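Local coordinates for UspA1 (Moraxella catarrhalis, PDB 3NTN), which acts as a trimeric autotransporter adhesin of the outer membrane, binding fibronectin and the receptor CEACAM1, at the interface of chains A and B. Coordinates in Å, arbitrary orientation; residue numbers count along the deposited sequence, not the author numbering. Chains: chain A/B, UspA1.

Contact 1 lies in the neck, where a loop of chain B meets the first turns of helix 182-217 of chain A, and contact 2 lies near the N-terminal end of the beta-roll head. Their C-alpha centres are about 54 Å apart, and they share no residue or secondary-structure element. Contact 2 repeats one polar arrangement, rung after rung, through threonines, glycine amides and two waters; contact 1 is a packing contact without direct polar bonds. Both join the same two subunits of the trimer, so the chains are held together in the head and again where the coiled-coil stalk begins.

Contact 1: the interface of chains A and B. Residues chain A 182-183, 186; chain B 141, 172-174.
The ring of A:His186 is carried clear of its helix by a first torsion of -176°, which sets CG anti to the backbone N and beside the carbonyl carbon, and a second torsion of 91° turns the ring across the CA-CB bond. One face thereby comes down flat on the backbone of B:Ser173 and B:Asp174, in a loop that B:Ser173 enters nearly fully extended. This is the neck of a trimeric autotransporter adhesin, where the conserved neck motif containing A:Gly182 and A:Ser183 opens helix 182-217, the start of the coiled-coil stalk.

The peptide nitrogen of B:Asp174 sits over the middle of the imidazole, 3.6 Å above the ring plane of A:His186. The carbonyl carbon of B:Ser173 lies on the same face but toward the rim, so the ring rests on the linking peptide group. At the ND1 corner, A:His186 ND1 approaches B:Ser173 CA to 3.4 Å; on the other side of CG, A:His186 CD2 is 3.7 Å from B:Asp174 CB.

B:Asp174 has CG in the crowded position between its backbone N and carbonyl carbon. Its side chain runs alongside the histidine in the same direction, with carboxylate and ring planes 49° apart. The carboxylate does not bond to the ring: B:Asp174 OD2 remains 4.9 Å from A:His186 NE2, though it could favour a protonated imidazole.

Past the CB end of the ring, the carbonyl of B:Ser173 is directed at the helix start, with its O 3.3 Å from A:Ser183 CA and also close to CB of A:His186. No polar atom crosses within bonding distance here, but the positive end of the helix may still stabilise this oxygen. B:Ile172 closes the opposite flank with the branch anti to its backbone N, its CG2 lying 4.2 Å from A:Gly182 O.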
loop_
_atom_site.group_PDB
_atom_site.type_symbol
_atom_site.label_atom_id
_atom_site.label_comp_id
_atom_site.label_asym_id
_atom_site.label_seq_id
_atom_site.Cartn_x
_atom_site.Cartn_y
_atom_site.Cartn_z
ATOM N N GLY A 182 -9.808 3.217 12.101
ATOM C CA GLY A 182 -10.408 2.839 13.400
ATOM C C GLY A 182 -11.333 3.864 14.076
ATOM O O GLY A 182 -12.288 3.493 14.788
ATOM N N SER A 183 -11.068 5.145 13.848
ATOM C CA SER A 183 -11.897 6.219 14.386
ATOM C C SER A 183 -13.270 6.251 13.723
ATOM O O SER A 183 -14.256 6.722 14.318
ATOM C CB SER A 183 -11.201 7.582 14.253
ATOM O OG SER A 183 -11.223 8.071 12.898
ATOM N N HIS A 186 -14.983 3.357 15.370
ATOM C CA HIS A 186 -15.252 3.839 16.721
ATOM C C HIS A 186 -16.468 4.716 16.721
ATOM O O HIS A 186 -17.358 4.489 17.515
ATOM C CB HIS A 186 -14.090 4.641 17.298
ATOM C CG HIS A 186 -14.302 5.062 18.726
ATOM N ND1 HIS A 186 -13.896 4.291 19.806
ATOM C CD2 HIS A 186 -14.869 6.182 19.253
ATOM C CE1 HIS A 186 -14.211 4.916 20.928
ATOM N NE2 HIS A 186 -14.799 6.065 20.624
ATOM N N GLY B 141 -16.245 13.261 14.507
ATOM C CA GLY B 141 -14.997 13.089 15.217
ATOM C C GLY B 141 -14.080 12.073 14.584
ATOM O O GLY B 141 -13.418 11.282 15.297
ATOM N N ILE B 172 -9.039 0.615 17.591
ATOM C CA ILE B 172 -10.389 1.138 17.515
ATOM C C ILE B 172 -10.582 2.048 18.696
ATOM O O ILE B 172 -10.745 1.595 19.844
ATOM C CB ILE B 172 -11.419 0.015 17.463
ATOM C CG1 ILE B 172 -11.282 -0.715 16.099
ATOM C CG2 ILE B 172 -12.875 0.570 17.684
ATOM C CD1 ILE B 172 -12.136 -1.919 16.030
ATOM N N SER B 173 -10.472 3.341 18.408
ATOM C CA SER B 173 -10.480 4.406 19.410
ATOM C C SER B 173 -10.814 5.692 18.657
ATOM O O SER B 173 -10.811 5.718 17.444
ATOM C CB SER B 173 -9.161 4.520 20.144
ATOM O OG SER B 173 -8.183 5.184 19.368
ATOM N N ASP B 174 -11.151 6.734 19.386
ATOM C CA ASP B 174 -11.619 7.944 18.773
ATOM C C ASP B 174 -10.559 8.701 18.026
ATOM O O ASP B 174 -10.907 9.664 17.359
ATOM C CB ASP B 174 -12.392 8.868 19.771
ATOM C CG ASP B 174 -11.563 9.264 21.015
ATOM O OD1 ASP B 174 -10.363 8.885 21.132
ATOM O OD2 ASP B 174 -12.166 9.951 21.899
#

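Contact 2: the interface of chains A and B. Residues chain A 8, 10, 23, 25, 27, 38, 40; chain B 12-14, 27-29, 42-44.
Three threonines of chain A, A:Thr10, A:Thr25 and A:Thr40, meet three glycine-rich turns of chain B across the left-handed parallel beta-roll of a YadA-like head, each pair fifteen residues from the next. On all three rungs the threonine OG1 lies 3.0-3.1 Å from a glycine N, A:Thr10 facing B:Gly14, A:Thr25 facing B:Gly29 and A:Thr40 facing B:Gly44. The N-H points well away from the hydroxyl each time, so the bond is weak at best. For B:Gly29 and B:Gly44 the amide hydrogen goes to water instead.

In each threonine OG1 is anti to the carbonyl carbon and beside the backbone N (chi1 -45° to -59°), which sends CG2 the other way, over the preceding backbone of the turn. A:Thr40 CG2 thus touches B:Ala42 CB at 3.9 Å, and A:Thr10 CG2 lies 3.8 Å from B:Gly13 CA.

Between rungs sit two waters, each gripped by four partners. Water 1 receives the amide of B:Gly29 nearly straight (2.9 Å from N to the water O, 169° at H). It also joins A:Asn8 O and the hydroxyls of A:Thr10 and A:Thr25. Water 2 is held one rung further by A:Asn23 O, B:Gly44 N, A:Thr40 OG1 and A:Thr25 OG1, the last at 2.6 Å from the water O. A:Thr25 OG1 therefore ties both waters into one chain.

The carbonyls of A:Asn8 and A:Asn23 are presented by residues in the left-handed backbone conformation. Behind them the A:Asn23 amide ND2 donates in its own plane to the A:Asp38 carboxylate OD1, nearly along the C-O axis, at 2.6 Å.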
loop_
_atom_site.group_PDB
_atom_site.type_symbol
_atom_site.label_atom_id
_atom_site.label_comp_id
_atom_site.label_asym_id
_atom_site.label_seq_id
_atom_site.Cartn_x
_atom_site.Cartn_y
_atom_site.Cartn_z
ATOM N N ASN A 8 25.736 -3.844 -31.282
ATOM C CA ASN A 8 25.673 -2.736 -30.303
ATOM C C ASN A 8 25.682 -3.169 -28.818
ATOM O O ASN A 8 25.239 -2.402 -27.924
ATOM C CB ASN A 8 24.493 -1.793 -30.589
ATOM C CG ASN A 8 24.879 -0.609 -31.467
ATOM O OD1 ASN A 8 26.013 -0.131 -31.441
ATOM N ND2 ASN A 8 23.917 -0.125 -32.250
ATOM N N THR A 10 27.534 -4.510 -25.149
ATOM C CA THR A 10 28.582 -3.974 -24.293
ATOM C C THR A 10 28.784 -4.833 -23.016
ATOM O O THR A 10 27.828 -5.103 -22.252
ATOM C CB THR A 10 28.302 -2.495 -23.890
ATOM O OG1 THR A 10 27.875 -1.722 -25.026
ATOM C CG2 THR A 10 29.544 -1.835 -23.276
ATOM N N ASN A 23 21.747 -4.622 -28.640
ATOM C CA ASN A 23 21.748 -3.458 -27.709
ATOM C C ASN A 23 21.825 -3.827 -26.228
ATOM O O ASN A 23 21.494 -2.991 -25.332
ATOM C CB ASN A 23 20.541 -2.515 -27.884
ATOM C CG ASN A 23 20.182 -2.241 -29.327
ATOM O OD1 ASN A 23 21.029 -1.904 -30.172
ATOM N ND2 ASN A 23 18.896 -2.337 -29.616
ATOM N N THR A 25 23.509 -4.823 -22.491
ATOM C CA THR A 25 24.571 -4.231 -21.724
ATOM C C THR A 25 24.797 -5.071 -20.457
ATOM O O THR A 25 23.860 -5.342 -19.687
ATOM C CB THR A 25 24.187 -2.801 -21.287
ATOM O OG1 THR A 25 23.875 -2.012 -22.438
ATOM C CG2 THR A 25 25.316 -2.117 -20.506
ATOM N N ALA A 27 27.256 -4.074 -17.372
ATOM C CA ALA A 27 28.267 -3.053 -16.996
ATOM C C ALA A 27 29.470 -3.649 -16.269
ATOM O O ALA A 27 30.524 -3.029 -16.228
ATOM C CB ALA A 27 27.644 -1.933 -16.166
ATOM N N ASP A 38 17.895 -5.147 -25.964
ATOM C CA ASP A 38 17.797 -3.997 -25.067
ATOM C C ASP A 38 17.847 -4.402 -23.575
ATOM O O ASP A 38 17.304 -3.663 -22.707
ATOM C CB ASP A 38 16.490 -3.167 -25.326
ATOM C CG ASP A 38 16.305 -2.774 -26.817
ATOM O OD1 ASP A 38 17.322 -2.584 -27.509
ATOM O OD2 ASP A 38 15.141 -2.633 -27.297
ATOM N N THR A 40 19.589 -5.251 -19.795
ATOM C CA THR A 40 20.646 -4.582 -19.044
ATOM C C THR A 40 20.967 -5.275 -17.726
ATOM O O THR A 40 20.087 -5.602 -16.947
ATOM C CB THR A 40 20.246 -3.084 -18.725
ATOM O OG1 THR A 40 19.997 -2.381 -19.941
ATOM C CG2 THR A 40 21.327 -2.373 -17.961
ATOM N N GLY B 12 30.928 3.878 -22.290
ATOM C CA GLY B 12 29.836 2.992 -21.986
ATOM C C GLY B 12 30.146 1.995 -23.104
ATOM O O GLY B 12 31.060 1.159 -23.006
ATOM N N GLY B 13 29.440 2.181 -24.215
ATOM C CA GLY B 13 29.494 1.297 -25.381
ATOM C C GLY B 13 28.143 1.478 -26.032
ATOM O O GLY B 13 27.413 2.408 -25.656
ATOM N N GLY B 14 27.789 0.606 -26.979
ATOM C CA GLY B 14 26.549 0.730 -27.771
ATOM C C GLY B 14 26.591 1.769 -28.892
ATOM O O GLY B 14 27.658 2.268 -29.283
ATOM N N ALA B 27 25.762 3.551 -19.606
ATOM C CA ALA B 27 26.628 2.372 -19.562
ATOM C C ALA B 27 26.620 1.583 -20.888
ATOM O O ALA B 27 27.535 0.800 -21.121
ATOM C CB ALA B 27 26.285 1.459 -18.390
ATOM N N GLY B 28 25.597 1.791 -21.719
ATOM C CA GLY B 28 25.433 1.062 -22.965
ATOM C C GLY B 28 24.014 1.223 -23.516
ATOM O O GLY B 28 23.274 2.158 -23.138
ATOM N N GLY B 29 23.659 0.319 -24.442
ATOM C CA GLY B 29 22.415 0.368 -25.170
ATOM C C GLY B 29 22.426 1.248 -26.409
ATOM O O GLY B 29 23.460 1.603 -26.972
ATOM N N ALA B 42 21.462 3.161 -17.234
ATOM C CA ALA B 42 22.093 1.898 -17.059
ATOM C C ALA B 42 22.165 1.162 -18.423
ATOM O O ALA B 42 23.099 0.403 -18.651
ATOM C CB ALA B 42 21.348 1.072 -16.060
ATOM N N GLY B 43 21.201 1.414 -19.319
ATOM C CA GLY B 43 21.110 0.653 -20.568
ATOM C C GLY B 43 19.714 0.624 -21.149
ATOM O O GLY B 43 18.800 1.317 -20.688
ATOM N N GLY B 44 19.529 -0.204 -22.163
ATOM C CA GLY B 44 18.274 -0.278 -22.873
ATOM C C GLY B 44 18.350 0.672 -24.041
ATOM O O GLY B 44 19.417 0.875 -24.608
HETATM O O HOH W 1 25.238 -2.041 -25.217
HETATM O O HOH W 2 21.330 -2.496 -22.688
#